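Local coordinates for hypothetical NUDIX hydrolase (Listeria monocytogenes, PDB 3SON), which is a putative Nudix hydrolase that probably cleaves a nucleoside diphosphate linked to another moiety, with help from a bound divalent metal ion, at residues 68-72 and 136-140. Numbering follows the deposited sequence.
Sequences SLDSH and ELNER
The carboxylate of Glu-136, reaching out from helix 128-142, meets two successive backbone N-H groups of strand 66-76. Glu-136 OE2 takes the amide N of Asp-70 at 2.9 Å in a nearly straight bond (164°), while Glu-136 OE1 receives the amide N of Ser-71 at 2.8 Å in a more bent one. Both bonds use syn lone pairs, so the carboxylate sits across the two amides like a two-pronged fork. The side chain gets there because CG stands anti to the backbone N (chi1 178°) and the chain beyond it is extended.

The outer lone pairs are used as well. Ser-71 OG donates to the anti lone pair of Glu-136 OE1 at 2.8 Å, and one helical turn on, Arg-140 NE donates to that of Glu-136 OE2, also at 2.8 Å and only 8° out of the guanidinium plane, a salt bridge within the helix. Four hydrogen bonds, apart from a weak fifth from Arg-140 NH2, thus grip this buried carboxylate and fix its rotation; together with the arginine charge they would be expected to favour its ionised form. Arg-140 NH2 reaches on to Asp-70 OD2 (2.8 Å), a salt bridge whose hydrogen bond is weak because it is strongly bent, and probably eases the proximity of the two acids. Asp-70 OD1 has a second cation in Lys-147, and Arg-140 NH1 donates to the carbonyl of Asp-145, tying the C-terminal tail into the network.

On the apolar side, Leu-69 lies alongside Glu-136, the two side chains running in opposite directions, with Leu-69 CD2 3.8 Å from Glu-136 CD and also near Arg-140 CD and Leu-137 CB. Leu-137 continues onto Ile-11 and Phe-13. Salt-bridge network and the packing of Leu-69 together dock the C-terminal helix on the mixed sheet of the alpha/beta/alpha Nudix fold.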
loop_
_atom_site.group_PDB
_atom_site.type_symbol
_atom_site.label_atom_id
_atom_site.label_comp_id
_atom_site.label_asym_id
_atom_site.label_seq_id
_atom_site.Cartn_x
_atom_site.Cartn_y
_atom_site.Cartn_z
ATOM N N SER A 68 3.868 -8.370 -15.067
ATOM C CA SER A 68 3.139 -7.335 -14.349
ATOM C C SER A 68 2.241 -7.835 -13.249
ATOM O O SER A 68 1.607 -8.897 -13.352
ATOM C CB SER A 68 2.285 -6.559 -15.290
ATOM O OG SER A 68 3.050 -6.045 -16.333
ATOM N N LEU A 69 2.182 -7.046 -12.177
ATOM C CA LEU A 69 1.257 -7.324 -11.054
ATOM C C LEU A 69 0.278 -6.153 -10.938
ATOM O O LEU A 69 0.630 -5.017 -11.299
ATOM C CB LEU A 69 2.031 -7.489 -9.778
ATOM C CG LEU A 69 2.969 -8.704 -9.682
ATOM C CD1 LEU A 69 3.790 -8.747 -8.427
ATOM C CD2 LEU A 69 2.130 -9.985 -9.819
ATOM N N ASP A 70 -0.947 -6.432 -10.496
ATOM C CA ASP A 70 -1.963 -5.399 -10.165
ATOM C C ASP A 70 -1.716 -4.668 -8.846
ATOM O O ASP A 70 -2.203 -3.573 -8.658
ATOM C CB ASP A 70 -3.367 -6.015 -10.105
ATOM C CG ASP A 70 -3.836 -6.542 -11.411
ATOM O OD1 ASP A 70 -3.723 -5.796 -12.413
ATOM O OD2 ASP A 70 -4.361 -7.692 -11.424
ATOM N N SER A 71 -0.965 -5.252 -7.941
ATOM C CA SER A 71 -0.777 -4.626 -6.647
ATOM C C SER A 71 -0.068 -3.296 -6.801
ATOM O O SER A 71 0.930 -3.200 -7.479
ATOM C CB SER A 71 -0.009 -5.558 -5.666
ATOM O OG SER A 71 -0.733 -6.706 -5.329
ATOM N N HIS A 72 -0.633 -2.271 -6.199
ATOM C CA HIS A 72 -0.080 -0.946 -6.255
ATOM C C HIS A 72 -0.247 -0.265 -4.922
ATOM O O HIS A 72 -1.238 -0.502 -4.230
ATOM C CB HIS A 72 -0.803 -0.191 -7.410
ATOM C CG HIS A 72 -0.812 1.297 -7.263
ATOM N ND1 HIS A 72 -1.396 1.911 -6.216
ATOM C CD2 HIS A 72 -0.292 2.305 -8.075
ATOM C CE1 HIS A 72 -1.225 3.242 -6.318
ATOM N NE2 HIS A 72 -0.572 3.488 -7.477
ATOM N N GLU A 136 -0.224 -11.776 -4.284
ATOM C CA GLU A 136 -0.754 -11.808 -5.664
ATOM C C GLU A 136 0.145 -12.687 -6.568
ATOM O O GLU A 136 -0.317 -13.520 -7.311
ATOM C CB GLU A 136 -0.844 -10.387 -6.224
ATOM C CG GLU A 136 -1.342 -10.443 -7.662
ATOM C CD GLU A 136 -1.311 -9.115 -8.393
ATOM O OE1 GLU A 136 -1.024 -8.032 -7.770
ATOM O OE2 GLU A 136 -1.536 -9.171 -9.640
ATOM N N LEU A 137 1.436 -12.415 -6.569
ATOM C CA LEU A 137 2.365 -13.236 -7.361
ATOM C C LEU A 137 2.215 -14.746 -7.075
ATOM O O LEU A 137 2.193 -15.580 -7.998
ATOM C CB LEU A 137 3.813 -12.806 -7.107
ATOM C CG LEU A 137 4.928 -13.624 -7.819
ATOM C CD1 LEU A 137 4.653 -13.795 -9.319
ATOM C CD2 LEU A 137 6.359 -13.136 -7.501
ATOM N N ASN A 138 2.132 -15.071 -5.801
ATOM C CA ASN A 138 2.077 -16.404 -5.373
ATOM C C ASN A 138 0.771 -17.081 -5.848
ATOM O O ASN A 138 0.789 -18.180 -6.427
ATOM C CB ASN A 138 2.235 -16.514 -3.868
ATOM C CG ASN A 138 2.348 -17.945 -3.430
ATOM O OD1 ASN A 138 3.215 -18.701 -3.927
ATOM N ND2 ASN A 138 1.447 -18.368 -2.525
ATOM N N GLU A 139 -0.355 -16.375 -5.717
ATOM C CA GLU A 139 -1.627 -16.899 -6.262
ATOM C C GLU A 139 -1.586 -17.076 -7.764
ATOM O O GLU A 139 -2.032 -18.109 -8.290
ATOM C CB GLU A 139 -2.808 -16.000 -5.846
ATOM C CG GLU A 139 -3.103 -16.002 -4.362
ATOM C CD GLU A 139 -3.377 -17.401 -3.851
ATOM O OE1 GLU A 139 -4.321 -18.057 -4.351
ATOM O OE2 GLU A 139 -2.634 -17.841 -2.948
ATOM N N ARG A 140 -1.026 -16.099 -8.467
ATOM C CA ARG A 140 -0.851 -16.195 -9.912
ATOM C C ARG A 140 0.059 -17.341 -10.346
ATOM O O ARG A 140 -0.302 -18.068 -11.233
ATOM C CB ARG A 140 -0.395 -14.907 -10.477
ATOM C CG ARG A 140 -1.415 -13.799 -10.491
ATOM C CD ARG A 140 -0.780 -12.602 -11.157
ATOM N NE ARG A 140 -1.693 -11.476 -11.250
ATOM C CZ ARG A 140 -2.573 -11.303 -12.220
ATOM N NH1 ARG A 140 -2.715 -12.224 -13.194
ATOM N NH2 ARG A 140 -3.364 -10.226 -12.184
#